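Local coordinates for novel protein similar to vertebrate potassium voltage-gated channel, subfamily H (Eag-related) family (Danio rerio, PDB 3UKN), which forms the C-linker and cyclic nucleotide-binding homology domain of a subunit that probably builds the pore of a tetrameric voltage-gated potassium channel, at residues N50-S55 against A118-C123; R88-S93 against R179-L184; T134-L139 against L200-R205. One frame throughout, in Å; residues are numbered along the deposited sequence.

Contact 1 of 3, residues N50-S55 against A118-C123; sequences NGIDVS and AIYFVC
Ile52 is the one residue of 50-55 that touches strand 118-122, and it meets Ala118 and Tyr120. The contact is small, burying 99 Å² in all. It has no hydrogen bond across it, and methyl groups do the touching on the loop side. Ile52 splits its two branches between the partners. Its CG1 lies between the backbone N and the carbonyl carbon (chi1 78°), and the chain then runs extended, so Ile52 CD1 comes within 4.3 Å of Ala118 CB. The other branch, CG2, reaches the phenol of Tyr120. Ile52 CG2 lies 3.6 Å from Tyr120 OH, at the ring edge and near the ring plane.

Polar bonds fix the surroundings rather than the contact itself. Tyr120 OH is hydrogen-bonded to Asn49 OD1, just ahead of the loop segment, so the phenol end is tied to the same loop that carries Ile52. Further along, the loop closes an Asx turn: Asp53 OD1 accepts from Ser55 N at 3.0 Å, from above the carboxylate plane, and from Ser55 OG at 2.9 Å on its syn lone pair. Asp53 OD2 makes a salt bridge with Lys99, which also bonds to Ser55 O.

Val54 of this loop packs on Val54 of the second subunit. The arrangement is a seam between two parts of a KCNH channel's carboxy-terminal region: a C-linker loop, between helices 32-45 and 63-71, lies against the beta roll of the cyclic nucleotide-binding homology domain.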
# COMPACT_ATOMS: atom_id res chain seq x y z
N ASN B 50 -4.25 -9.04 5.90
CA ASN B 50 -4.02 -8.98 4.46
C ASN B 50 -4.48 -7.68 3.80
O ASN B 50 -4.17 -7.44 2.63
CB ASN B 50 -4.63 -10.20 3.75
CG ASN B 50 -3.81 -11.46 3.95
OD1 ASN B 50 -2.84 -11.47 4.71
ND2 ASN B 50 -4.18 -12.53 3.26
N GLY B 51 -5.22 -6.85 4.52
CA GLY B 51 -5.72 -5.62 3.94
C GLY B 51 -5.18 -4.34 4.56
O GLY B 51 -5.80 -3.26 4.42
N ILE B 52 -4.03 -4.42 5.24
CA ILE B 52 -3.51 -3.26 5.95
C ILE B 52 -3.16 -2.07 5.05
O ILE B 52 -2.84 -2.23 3.86
CB ILE B 52 -2.28 -3.60 6.83
CG1 ILE B 52 -1.01 -3.74 5.99
CG2 ILE B 52 -2.53 -4.85 7.66
CD1 ILE B 52 0.22 -4.09 6.81
N ASP B 53 -3.25 -0.88 5.61
CA ASP B 53 -2.90 0.35 4.92
C ASP B 53 -1.39 0.51 4.96
O ASP B 53 -0.83 0.68 6.05
CB ASP B 53 -3.58 1.54 5.61
CG ASP B 53 -3.15 2.88 5.03
OD1 ASP B 53 -2.56 2.89 3.94
OD2 ASP B 53 -3.42 3.92 5.68
N VAL B 54 -0.74 0.47 3.79
CA VAL B 54 0.73 0.56 3.71
C VAL B 54 1.24 1.91 3.22
O VAL B 54 2.45 2.11 3.06
CB VAL B 54 1.34 -0.56 2.82
CG1 VAL B 54 0.94 -1.93 3.34
CG2 VAL B 54 0.93 -0.38 1.37
N SER B 55 0.31 2.83 2.97
CA SER B 55 0.68 4.17 2.52
C SER B 55 1.38 4.91 3.66
O SER B 55 1.23 4.54 4.82
CB SER B 55 -0.56 4.94 2.07
OG SER B 55 -1.32 5.40 3.18
N ALA B 118 2.12 -7.30 9.97
CA ALA B 118 2.25 -6.25 10.97
C ALA B 118 2.24 -6.83 12.37
O ALA B 118 1.88 -7.99 12.57
CB ALA B 118 1.07 -5.27 10.83
N ILE B 119 2.63 -6.01 13.35
CA ILE B 119 2.30 -6.29 14.74
C ILE B 119 1.14 -5.39 15.11
O ILE B 119 1.05 -4.26 14.62
CB ILE B 119 3.48 -6.06 15.70
CG1 ILE B 119 3.91 -4.61 15.70
CG2 ILE B 119 4.67 -6.90 15.29
CD1 ILE B 119 5.17 -4.37 16.54
N TYR B 120 0.24 -5.90 15.94
CA TYR B 120 -1.00 -5.20 16.28
C TYR B 120 -1.12 -4.98 17.78
O TYR B 120 -0.64 -5.78 18.59
CB TYR B 120 -2.21 -6.01 15.78
CG TYR B 120 -2.14 -6.34 14.32
CD1 TYR B 120 -2.76 -5.52 13.39
CD2 TYR B 120 -1.44 -7.45 13.88
CE1 TYR B 120 -2.69 -5.81 12.03
CE2 TYR B 120 -1.36 -7.74 12.54
CZ TYR B 120 -1.99 -6.92 11.61
OH TYR B 120 -1.90 -7.21 10.26
N PHE B 121 -1.77 -3.89 18.16
CA PHE B 121 -1.95 -3.56 19.56
C PHE B 121 -3.44 -3.33 19.76
O PHE B 121 -4.04 -2.57 19.01
CB PHE B 121 -1.14 -2.29 19.90
CG PHE B 121 -1.35 -1.77 21.31
CD1 PHE B 121 -0.52 -2.18 22.35
CD2 PHE B 121 -2.34 -0.84 21.59
CE1 PHE B 121 -0.71 -1.70 23.66
CE2 PHE B 121 -2.52 -0.36 22.88
CZ PHE B 121 -1.71 -0.79 23.92
N VAL B 122 -4.04 -4.02 20.73
CA VAL B 122 -5.45 -3.80 21.07
C VAL B 122 -5.66 -2.59 22.00
O VAL B 122 -5.28 -2.64 23.16
CB VAL B 122 -6.05 -5.05 21.76
CG1 VAL B 122 -7.58 -4.96 21.81
CG2 VAL B 122 -5.62 -6.30 21.05
N CYS B 123 -6.26 -1.51 21.49
CA CYS B 123 -6.63 -0.36 22.34
C CYS B 123 -7.96 -0.56 23.06
O CYS B 123 -8.16 -0.04 24.15
CB CYS B 123 -6.73 0.96 21.56
SG CYS B 123 -5.31 1.40 20.57

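Contact 2 of 3, residues R88-S93 against R179-L184; sequences RGCLRS and REVLRL
Val181 CG1 faces Cys90 and Ser93, and this one methyl carries the contact between the two helices. Val181 CG1 lies 4.1 Å from Ser93 CB and 4.2 Å from Cys90 SG. Val181 holds CG1 anti to its backbone N (chi1 178°), which sets that branch against the pair. Cys90 and Ser93 sit three positions apart, nearly one helical turn, so both can meet the same methyl. Cys90 also packs on Tyr185 and on Tyr188 of helix 186-199. The polar end of Ser93 turns back to its own helix: Ser93 OG donates to Gly89 O at 2.9 Å, with a C=O...OG angle of 162°. Gly89 O also takes a weak bond from Ser93 N.

The helices belong to the known scheme of cyclic nucleotide-binding domains. Helix 88-96 comes before the beta roll, and helix 175-184 follows it and leads into helix 186-199. The contact joins the helix before the roll to the first helix after it. The CB of Leu182 points away from helix 88-96, and the side chain packs on Tyr188, Ala189 and Phe192 of helix 186-199.

Toward the surface the fit is looser. Leu184 starts toward helix 88-96, yet its side chain comes no nearer than 6.0 Å to segment 88-93. Arg88 and Arg92 lie away from Val181. The Arg88 NE sits over one face of the Arg92 guanidinium, offset toward its rim; both groups are donors, so no hydrogen bond links them. Arg92 also packs on Ala67, Ala70 and Met71 of helix 63-71.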
# COMPACT_ATOMS: atom_id res chain seq x y z
N ARG B 88 14.86 9.26 21.18
CA ARG B 88 13.72 10.11 20.81
C ARG B 88 13.48 10.08 19.31
O ARG B 88 12.33 10.03 18.83
CB ARG B 88 13.95 11.55 21.29
CG ARG B 88 12.76 12.48 21.07
CD ARG B 88 13.16 13.95 21.41
NE ARG B 88 13.99 14.52 20.35
CZ ARG B 88 14.67 15.65 20.42
NH1 ARG B 88 14.65 16.39 21.53
NH2 ARG B 88 15.38 16.05 19.37
N GLY B 89 14.57 10.11 18.55
CA GLY B 89 14.45 10.00 17.11
C GLY B 89 13.80 8.70 16.65
O GLY B 89 13.09 8.67 15.66
N CYS B 90 14.06 7.62 17.36
CA CYS B 90 13.46 6.33 16.99
C CYS B 90 11.97 6.31 17.33
O CYS B 90 11.15 5.85 16.54
CB CYS B 90 14.17 5.17 17.69
SG CYS B 90 13.50 3.55 17.25
N LEU B 91 11.61 6.82 18.50
CA LEU B 91 10.20 6.86 18.83
C LEU B 91 9.38 7.78 17.91
O LEU B 91 8.26 7.46 17.50
CB LEU B 91 10.02 7.18 20.31
CG LEU B 91 10.46 5.95 21.12
CD1 LEU B 91 10.83 6.28 22.55
CD2 LEU B 91 9.40 4.84 21.06
N ARG B 92 9.94 8.93 17.56
CA ARG B 92 9.20 9.83 16.66
C ARG B 92 8.88 9.16 15.32
O ARG B 92 7.71 9.10 14.93
CB ARG B 92 9.94 11.15 16.47
CG ARG B 92 9.69 12.09 17.64
CD ARG B 92 10.57 13.31 17.60
NE ARG B 92 10.30 14.23 18.70
CZ ARG B 92 11.00 15.33 18.93
NH1 ARG B 92 12.01 15.64 18.12
NH2 ARG B 92 10.70 16.13 19.95
N SER B 93 9.90 8.67 14.64
CA SER B 93 9.74 7.90 13.40
C SER B 93 8.67 6.82 13.51
O SER B 93 7.78 6.74 12.69
CB SER B 93 11.07 7.26 12.99
OG SER B 93 12.13 8.21 13.01
N ARG B 179 10.72 -2.46 10.04
CA ARG B 179 12.07 -2.95 9.77
C ARG B 179 12.92 -1.83 9.23
O ARG B 179 14.12 -1.77 9.47
CB ARG B 179 12.08 -4.14 8.80
CG ARG B 179 11.57 -5.45 9.43
CD ARG B 179 11.22 -6.47 8.35
NE ARG B 179 10.68 -7.72 8.88
CZ ARG B 179 9.94 -8.57 8.17
NH1 ARG B 179 9.64 -8.29 6.90
NH2 ARG B 179 9.50 -9.70 8.71
N GLU B 180 12.29 -0.93 8.48
CA GLU B 180 12.97 0.21 7.89
C GLU B 180 13.47 1.11 9.03
O GLU B 180 14.63 1.51 9.06
CB GLU B 180 12.03 0.95 6.95
CG GLU B 180 12.60 2.23 6.35
CD GLU B 180 11.68 2.82 5.28
OE1 GLU B 180 12.01 3.90 4.75
OE2 GLU B 180 10.64 2.20 4.97
N VAL B 181 12.59 1.39 9.98
CA VAL B 181 12.98 2.19 11.15
C VAL B 181 14.11 1.57 11.99
O VAL B 181 15.09 2.24 12.30
CB VAL B 181 11.78 2.55 12.02
CG1 VAL B 181 12.25 3.32 13.25
CG2 VAL B 181 10.81 3.38 11.22
N LEU B 182 13.98 0.29 12.34
CA LEU B 182 15.03 -0.37 13.13
C LEU B 182 16.41 -0.30 12.45
O LEU B 182 17.43 -0.14 13.11
CB LEU B 182 14.67 -1.83 13.43
CG LEU B 182 13.40 -2.04 14.26
CD1 LEU B 182 13.12 -3.53 14.41
CD2 LEU B 182 13.48 -1.36 15.63
N ARG B 183 16.41 -0.41 11.13
CA ARG B 183 17.65 -0.33 10.35
C ARG B 183 18.36 1.02 10.50
O ARG B 183 19.56 1.14 10.25
CB ARG B 183 17.32 -0.61 8.88
CG ARG B 183 18.50 -0.83 7.98
CD ARG B 183 18.03 -0.99 6.55
NE ARG B 183 16.90 -0.09 6.28
CZ ARG B 183 17.02 1.22 6.08
NH1 ARG B 183 18.23 1.79 6.10
NH2 ARG B 183 15.94 1.95 5.85
N LEU B 184 17.63 2.05 10.92
CA LEU B 184 18.19 3.38 11.07
C LEU B 184 18.59 3.59 12.52
O LEU B 184 19.29 4.55 12.83
CB LEU B 184 17.17 4.43 10.64
CG LEU B 184 16.57 4.20 9.26
CD1 LEU B 184 15.35 5.09 9.04
CD2 LEU B 184 17.62 4.41 8.17

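Contact 3 of 3, residues T134-L139 against L200-R205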
# COMPACT_ATOMS: atom_id res chain seq x y z
N THR B 134 -9.99 -24.75 18.08
CA THR B 134 -9.72 -24.66 19.51
C THR B 134 -9.23 -23.26 19.88
O THR B 134 -8.31 -22.73 19.26
CB THR B 134 -8.65 -25.70 19.94
OG1 THR B 134 -9.12 -27.02 19.64
CG2 THR B 134 -8.35 -25.59 21.44
N VAL B 135 -9.86 -22.66 20.89
CA VAL B 135 -9.48 -21.33 21.37
C VAL B 135 -8.22 -21.40 22.22
O VAL B 135 -8.19 -22.09 23.26
CB VAL B 135 -10.63 -20.69 22.20
CG1 VAL B 135 -10.20 -19.35 22.75
CG2 VAL B 135 -11.91 -20.55 21.36
N LEU B 136 -7.17 -20.69 21.82
CA LEU B 136 -5.91 -20.71 22.57
C LEU B 136 -5.77 -19.59 23.61
O LEU B 136 -5.04 -19.74 24.60
CB LEU B 136 -4.71 -20.66 21.62
CG LEU B 136 -4.54 -21.78 20.59
CD1 LEU B 136 -3.31 -21.53 19.70
CD2 LEU B 136 -4.47 -23.15 21.27
N ALA B 137 -6.45 -18.47 23.38
CA ALA B 137 -6.33 -17.31 24.26
C ALA B 137 -7.40 -16.24 24.02
O ALA B 137 -8.05 -16.21 22.97
CB ALA B 137 -4.95 -16.70 24.13
N ILE B 138 -7.59 -15.39 25.02
CA ILE B 138 -8.46 -14.23 24.92
C ILE B 138 -7.65 -12.95 25.07
O ILE B 138 -7.00 -12.74 26.10
CB ILE B 138 -9.54 -14.23 26.02
CG1 ILE B 138 -10.49 -15.42 25.86
CG2 ILE B 138 -10.34 -12.93 25.97
CD1 ILE B 138 -11.49 -15.22 24.75
N LEU B 139 -7.68 -12.11 24.04
CA LEU B 139 -6.92 -10.86 24.04
C LEU B 139 -7.78 -9.62 24.30
O LEU B 139 -8.95 -9.55 23.90
CB LEU B 139 -6.17 -10.72 22.71
CG LEU B 139 -5.31 -11.93 22.34
CD1 LEU B 139 -4.69 -11.79 20.96
CD2 LEU B 139 -4.22 -12.14 23.37
N LEU B 200 4.98 -9.28 24.35
CA LEU B 200 4.22 -10.05 23.36
C LEU B 200 3.22 -10.99 24.05
O LEU B 200 3.59 -12.00 24.66
CB LEU B 200 5.20 -10.85 22.51
CG LEU B 200 4.79 -11.40 21.15
CD1 LEU B 200 4.27 -10.31 20.21
CD2 LEU B 200 5.99 -12.10 20.53
N THR B 201 1.95 -10.65 23.94
CA THR B 201 0.89 -11.43 24.57
C THR B 201 0.71 -12.74 23.81
O THR B 201 0.67 -13.82 24.40
CB THR B 201 -0.44 -10.65 24.55
OG1 THR B 201 -0.20 -9.29 24.95
CG2 THR B 201 -1.44 -11.28 25.49
N TYR B 202 0.60 -12.66 22.50
CA TYR B 202 0.56 -13.88 21.72
C TYR B 202 1.51 -13.84 20.53
O TYR B 202 1.56 -12.86 19.80
CB TYR B 202 -0.87 -14.24 21.28
CG TYR B 202 -0.93 -15.63 20.65
CD1 TYR B 202 -1.08 -16.77 21.45
CD2 TYR B 202 -0.81 -15.80 19.27
CE1 TYR B 202 -1.11 -18.03 20.88
CE2 TYR B 202 -0.84 -17.06 18.70
CZ TYR B 202 -0.99 -18.17 19.50
OH TYR B 202 -1.02 -19.42 18.91
N ASN B 203 2.21 -14.95 20.33
CA ASN B 203 3.24 -15.09 19.30
C ASN B 203 2.75 -16.02 18.18
O ASN B 203 2.54 -17.21 18.39
CB ASN B 203 4.52 -15.63 19.94
CG ASN B 203 5.65 -15.84 18.95
OD1 ASN B 203 5.43 -15.84 17.74
ND2 ASN B 203 6.85 -16.01 19.46
N LEU B 204 2.60 -15.47 16.99
CA LEU B 204 2.03 -16.20 15.87
C LEU B 204 3.02 -17.02 15.06
O LEU B 204 2.64 -17.66 14.08
CB LEU B 204 1.29 -15.21 14.96
CG LEU B 204 0.05 -14.63 15.66
CD1 LEU B 204 -0.41 -13.34 15.03
CD2 LEU B 204 -1.06 -15.67 15.66
N ARG B 205 4.29 -17.02 15.47
CA ARG B 205 5.33 -17.70 14.72
C ARG B 205 5.17 -19.22 14.81
O ARG B 205 5.21 -19.80 15.90
CB ARG B 205 6.73 -17.29 15.19
CG ARG B 205 7.85 -17.73 14.25
CD ARG B 205 9.23 -17.30 14.74
NE ARG B 205 9.66 -18.10 15.88
CZ ARG B 205 10.64 -18.99 15.82
NH1 ARG B 205 11.30 -19.18 14.68
NH2 ARG B 205 10.98 -19.69 16.90
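Strand 134-139 and the terminal segment 200-205 approach without any hydrogen bond between them; the nearest CA atoms, of Leu139 and Thr201, are 7.8 Å apart, and the chain turns a corner at Thr201. The strand belongs to the beta roll of the cyclic nucleotide-binding homology domain. Segment 200-205 is consistent with the intrinsic ligand of KCNH channels, a short strand after the last helix that fills the place where cyclic nucleotides bind in related domains.

Tyr202 is the main side chain. Its CG lies anti to the backbone N (chi1 -171°), which sends the ring toward strand 134-139. Leu136 meets it at an oblique angle, with Leu136 CD1 close to Tyr202 OH at 3.2 Å and to Tyr202 CZ at 4.1 Å. The phenol oxygen is also hydrogen-bonded to Asn159 OD1. Leu204 CG lies in plane at the edge of the Tyr202 ring.

The second patch is at the corner. Leu139 and Thr201 run past each other in opposite directions, and Leu139 CD2 comes within 3.6 Å of Thr201 CG2. The two branches of Thr201 serve different partners: the methyl faces Leu139, while OG1 accepts from Leu144 N. Leu139 CD2 also lies 4.5 Å from Tyr202 CB, which links the two patches.

Past Tyr202 the chain is held by Asp148, whose OD1 binds both Asn203 ND2 and Arg205 NE. Asn203 closes an Asx turn, with Arg205 N donating to Asn203 OD1 at 2.8 Å.

How the contacts relate
The three contacts lie at separate places in and beside the beta roll and do not touch one another. The centre of contact 1 lies about 2 Å from the centre of the chain and about 17 Å from the centres of both other contacts. The centres of contacts 2 and 3 are about 27 Å apart. Contacts 1 and 3 reach the same mixed sheet, through strands 118-122 and 200-203. Contact 1 closes along the chain before contact 3 opens, whereas contact 2 alternates with each of them. So the C-linker loop and the terminal strand each meet a strand of the roll, while the helices before and after it meet each other.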